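Local structure of putative Lipoprotein (Shewanella oneidensis, 3U24) at residues D34-L39 with S430-G435; T42-L45 with H50-D53. The protein is a putative lipoprotein of unknown function that binds zinc and calcium ions and belongs to the DUF885 family, grouped with metallopeptidase-like proteins. All coordinates share one frame; numbering follows the deposited sequence.

Contact 1 of 2, residues D34-L39 with S430-G435; sequences DDLWQL and SLFGNG. With ZN (zinc ion), chain H; EDO (1,2-ethanediol), chain X.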
# COMPACT_ATOMS: atom_id res chain seq x y z
N ASP A 34 -16.25 -3.26 17.66
CA ASP A 34 -17.69 -3.17 17.53
C ASP A 34 -18.21 -1.73 17.41
O ASP A 34 -19.05 -1.45 16.56
CB ASP A 34 -18.38 -3.90 18.65
CG ASP A 34 -18.26 -5.41 18.51
OD1 ASP A 34 -17.91 -5.90 17.40
OD2 ASP A 34 -18.52 -6.11 19.53
N ASP A 35 -17.68 -0.82 18.22
CA ASP A 35 -18.10 0.55 18.16
C ASP A 35 -17.64 1.21 16.89
O ASP A 35 -18.35 2.05 16.38
CB ASP A 35 -17.57 1.34 19.35
CG ASP A 35 -18.21 0.92 20.65
OD1 ASP A 35 -19.28 0.28 20.55
OD2 ASP A 35 -17.67 1.21 21.75
N LEU A 36 -16.47 0.86 16.39
CA LEU A 36 -15.97 1.45 15.16
C LEU A 36 -16.91 1.07 14.04
O LEU A 36 -17.24 1.91 13.25
CB LEU A 36 -14.54 1.02 14.84
CG LEU A 36 -13.88 1.72 13.66
CD1 LEU A 36 -13.79 3.22 13.88
CD2 LEU A 36 -12.52 1.06 13.37
N TRP A 37 -17.37 -0.17 14.01
CA TRP A 37 -18.26 -0.61 12.96
C TRP A 37 -19.67 -0.04 13.02
O TRP A 37 -20.32 0.14 11.98
CB TRP A 37 -18.34 -2.12 12.92
CG TRP A 37 -17.07 -2.86 12.60
CD1 TRP A 37 -16.84 -4.19 12.86
CD2 TRP A 37 -15.85 -2.38 11.95
NE1 TRP A 37 -15.62 -4.56 12.41
CE2 TRP A 37 -14.97 -3.53 11.86
CE3 TRP A 37 -15.41 -1.16 11.44
CZ2 TRP A 37 -13.70 -3.45 11.32
CZ3 TRP A 37 -14.12 -1.09 10.87
CH2 TRP A 37 -13.29 -2.21 10.82
N GLN A 38 -20.13 0.27 14.22
CA GLN A 38 -21.40 0.97 14.43
C GLN A 38 -21.32 2.41 13.94
O GLN A 38 -22.28 2.91 13.42
CB GLN A 38 -21.76 0.92 15.92
CG GLN A 38 -22.92 1.80 16.37
CD GLN A 38 -23.31 1.51 17.85
OE1 GLN A 38 -22.84 2.18 18.78
NE2 GLN A 38 -24.16 0.48 18.06
N LEU A 39 -20.16 3.06 14.11
CA LEU A 39 -19.93 4.40 13.59
C LEU A 39 -19.79 4.40 12.09
O LEU A 39 -20.27 5.31 11.42
CB LEU A 39 -18.65 5.01 14.18
CG LEU A 39 -18.13 6.29 13.54
CD1 LEU A 39 -18.99 7.47 13.97
CD2 LEU A 39 -16.67 6.49 13.89
N SER A 430 -4.52 -6.99 12.40
CA SER A 430 -4.96 -7.39 11.07
C SER A 430 -5.63 -6.21 10.36
O SER A 430 -5.36 -5.97 9.23
CB SER A 430 -5.89 -8.60 11.13
OG SER A 430 -5.18 -9.73 11.58
N LEU A 431 -6.44 -5.43 11.08
CA LEU A 431 -7.12 -4.28 10.49
C LEU A 431 -6.24 -3.05 10.34
O LEU A 431 -6.37 -2.31 9.37
CB LEU A 431 -8.33 -3.92 11.33
CG LEU A 431 -9.42 -4.98 11.48
CD1 LEU A 431 -10.47 -4.57 12.53
CD2 LEU A 431 -10.08 -5.26 10.14
N PHE A 432 -5.37 -2.78 11.30
CA PHE A 432 -4.71 -1.47 11.34
C PHE A 432 -3.23 -1.56 11.47
O PHE A 432 -2.62 -0.66 12.03
CB PHE A 432 -5.21 -0.64 12.51
CG PHE A 432 -6.68 -0.55 12.57
CD1 PHE A 432 -7.36 0.03 11.53
CD2 PHE A 432 -7.37 -1.04 13.62
CE1 PHE A 432 -8.74 0.09 11.56
CE2 PHE A 432 -8.74 -0.98 13.67
CZ PHE A 432 -9.43 -0.44 12.62
N GLY A 433 -2.66 -2.59 10.88
CA GLY A 433 -1.22 -2.84 10.98
C GLY A 433 -0.41 -1.88 10.14
O GLY A 433 -0.94 -1.17 9.33
N ASN A 434 0.90 -1.90 10.32
CA ASN A 434 1.78 -0.86 9.77
C ASN A 434 2.35 -1.28 8.45
O ASN A 434 3.10 -2.22 8.39
CB ASN A 434 2.88 -0.58 10.80
CG ASN A 434 3.78 0.54 10.41
OD1 ASN A 434 4.89 0.31 9.93
ND2 ASN A 434 3.34 1.76 10.63
N GLY A 435 1.99 -0.57 7.40
CA GLY A 435 2.47 -0.83 6.05
C GLY A 435 3.97 -0.65 5.91
O GLY A 435 4.64 -1.39 5.18
ZN ZN H . -20.68 -0.38 22.25
C1 EDO X . -25.56 1.52 11.65
O1 EDO X . -25.38 2.79 12.27
C2 EDO X . -24.60 0.53 12.27
O2 EDO X . -25.36 -0.62 12.68
O HOH W 1 -19.35 0.27 24.33
O HOH W 2 -19.07 -2.06 22.44

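Contact 2 of 2, residues T42-L45 with H50-D53; sequences TWAL and HVND. With ZN (zinc ion), chain B.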
# COMPACT_ATOMS: atom_id res chain seq x y z
N THR A 42 -19.56 1.14 6.55
CA THR A 42 -18.82 0.98 5.28
C THR A 42 -17.37 0.52 5.52
O THR A 42 -16.85 -0.39 4.85
CB THR A 42 -18.88 2.26 4.45
OG1 THR A 42 -20.26 2.51 4.17
CG2 THR A 42 -18.08 2.15 3.13
N TRP A 43 -16.72 1.10 6.52
CA TRP A 43 -15.40 0.63 6.92
C TRP A 43 -15.47 -0.84 7.29
O TRP A 43 -14.59 -1.64 6.92
CB TRP A 43 -14.95 1.46 8.09
CG TRP A 43 -13.47 1.48 8.34
CD1 TRP A 43 -12.47 0.57 7.93
CD2 TRP A 43 -12.76 2.47 9.17
NE1 TRP A 43 -11.23 0.95 8.42
CE2 TRP A 43 -11.34 2.09 9.17
CE3 TRP A 43 -13.16 3.60 9.88
CZ2 TRP A 43 -10.39 2.83 9.86
CZ3 TRP A 43 -12.18 4.34 10.55
CH2 TRP A 43 -10.84 3.96 10.54
N ALA A 44 -16.52 -1.22 7.99
CA ALA A 44 -16.70 -2.62 8.35
C ALA A 44 -16.80 -3.49 7.07
O ALA A 44 -16.14 -4.53 6.94
CB ALA A 44 -17.95 -2.79 9.20
N LEU A 45 -17.64 -3.04 6.14
CA LEU A 45 -17.84 -3.69 4.86
C LEU A 45 -16.51 -3.89 4.14
O LEU A 45 -16.21 -4.98 3.74
CB LEU A 45 -18.79 -2.83 3.98
CG LEU A 45 -19.02 -3.20 2.52
CD1 LEU A 45 -19.53 -4.64 2.40
CD2 LEU A 45 -19.98 -2.17 1.88
N HIS A 50 -20.03 -7.47 7.41
CA HIS A 50 -21.26 -6.90 6.87
C HIS A 50 -22.19 -6.55 7.98
O HIS A 50 -23.16 -7.24 8.19
CB HIS A 50 -21.92 -7.90 5.88
CG HIS A 50 -21.07 -8.17 4.68
ND1 HIS A 50 -21.22 -7.50 3.52
CD2 HIS A 50 -19.95 -8.99 4.51
CE1 HIS A 50 -20.27 -7.89 2.65
NE2 HIS A 50 -19.49 -8.78 3.25
N VAL A 51 -21.92 -5.48 8.70
CA VAL A 51 -22.73 -5.11 9.85
C VAL A 51 -24.01 -4.40 9.41
O VAL A 51 -25.06 -4.61 10.01
CB VAL A 51 -21.97 -4.21 10.84
CG1 VAL A 51 -20.62 -4.79 11.14
CG2 VAL A 51 -21.75 -2.88 10.21
N ASN A 52 -23.93 -3.55 8.38
CA ASN A 52 -25.13 -2.86 7.90
C ASN A 52 -24.89 -2.30 6.51
O ASN A 52 -24.69 -1.10 6.32
CB ASN A 52 -25.54 -1.77 8.92
CG ASN A 52 -26.94 -1.21 8.70
OD1 ASN A 52 -27.38 -0.40 9.48
ND2 ASN A 52 -27.60 -1.59 7.62
N ASP A 53 -24.91 -3.18 5.52
CA ASP A 53 -24.59 -2.81 4.17
C ASP A 53 -25.65 -1.87 3.57
O ASP A 53 -25.38 -1.13 2.64
CB ASP A 53 -24.48 -4.04 3.29
CG ASP A 53 -23.30 -4.93 3.65
OD1 ASP A 53 -22.41 -4.53 4.44
OD2 ASP A 53 -23.26 -6.07 3.09
ZN ZN B . -17.90 -9.93 2.31
O HOH W 3 -22.48 0.43 5.16
O HOH W 4 -17.01 -8.26 1.82
O HOH W 5 -17.47 -11.84 3.81
O HOH W 6 -19.40 -11.56 2.81

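Contact 1 of 2, residues D34-L39 with S430-G435
Leu-36 carries its CG anti to the backbone N (chi1 -173°) and reaches out from helix 25-39 toward Phe-432. On the other side, CG of Phe-432 lies anti to its carbonyl carbon (chi1 -52°), and the ring comes from the opposite direction. CD2 of Leu-36 meets CZ of Phe-432 at 3.5 Å, an oblique approach to the ring. Beside this pair, the far end of the Trp-37 indole meets Leu-431 obliquely. CZ2 of Trp-37 lies 3.6 Å from CD1 of Leu-431, and CH2 of Trp-37 is 4.1 Å from the same methyl. The Phe-432 ring is backed by its own neighbour: CB of Leu-431 sits over its centre, 3.6 Å above the plane. No hydrogen bond joins the two segments. The indole NE1 of Trp-37 is instead bonded to Tyr-369 OH. On the same helix, Asp-35 OD1 binds a zinc ion at 2.3 Å, and Asp-35 OD2 accepts a hydrogen bond from Gln-74. The side chains of Leu-431 and Phe-432 also touch Ile-33, one turn earlier on helix 25-39. The contact is a small apolar helix-helix interface of a largely helical fold, joining helix 25-39 to helix 427-432.

Contact 2 of 2, residues T42-L45 with H50-D53
Leu-45 of helix 41-47 slants across the side chain of His-50, a zinc ligand in the loop that follows the helix. CG of Leu-45 stands anti to the backbone N (chi1 172°), and from there CD1 reaches the histidine. It meets CE1 of His-50 at 3.3 Å, obliquely to the ring. The side chain of Asp-53 crosses that of Leu-45 at about a right angle, with OD1 of Asp-53 3.5 Å from CD1 of Leu-45. This methyl therefore touches both members of a His-carboxylate pair. ND1 of His-50 donates to OD2 of Asp-53 over 2.5 Å, and the bond is nearly straight at 166°. The oxygen uses its syn lone pair and lies close to the imidazole plane. Together with the zinc bond at NE2, this bond probably holds the ring in its rotation, and the carboxylate would probably make the imidazole a stronger electron donor to the metal. An alanine in place of Asp-53 would probably leave ND1 without this acceptor, so that the ring's orientation would rest mainly on the zinc ion, and would remove the carboxylate that packs on Leu-45. Glu-133 and three waters complete the modelled zinc site.

One residue before Leu-45, CB of Ala-44 points toward the loop and packs on both methyls of Val-51. Its distance to CG1 of Val-51 is 3.9 Å. Trp-37 of helix 25-39 touches both of these side chains. At the start of the segment, a water donates to OG1 of Thr-42 and to the carbonyl O of Asn-52, tying helix to loop. Arg-148 bonds to both OG1 of Thr-42 and the carbonyl O of Asp-53. At the metal, NE2 of His-50 binds the zinc ion at 2.2 Å.

In the fold
The centres of contacts 1 and 2 are 12 Å apart, on the same side of the chain's centre. Segment 34-39 comes first, at the end of helix 25-39. Helix 41-47 and the loop with 50-53 follow at once. Segment 430-435 returns only after nearly 400 residues, most of them helical. Contact 2 is thus a local turn, while contact 1 brings distant parts of the sequence together. The two touch directly: CD2 of Trp-37 is 3.5 Å from CB of Ala-44, and the rings of Trp-37 and Trp-43 also meet. A continuous apolar cluster therefore connects helix 427-432 to the turn that bears the zinc ligand His-50.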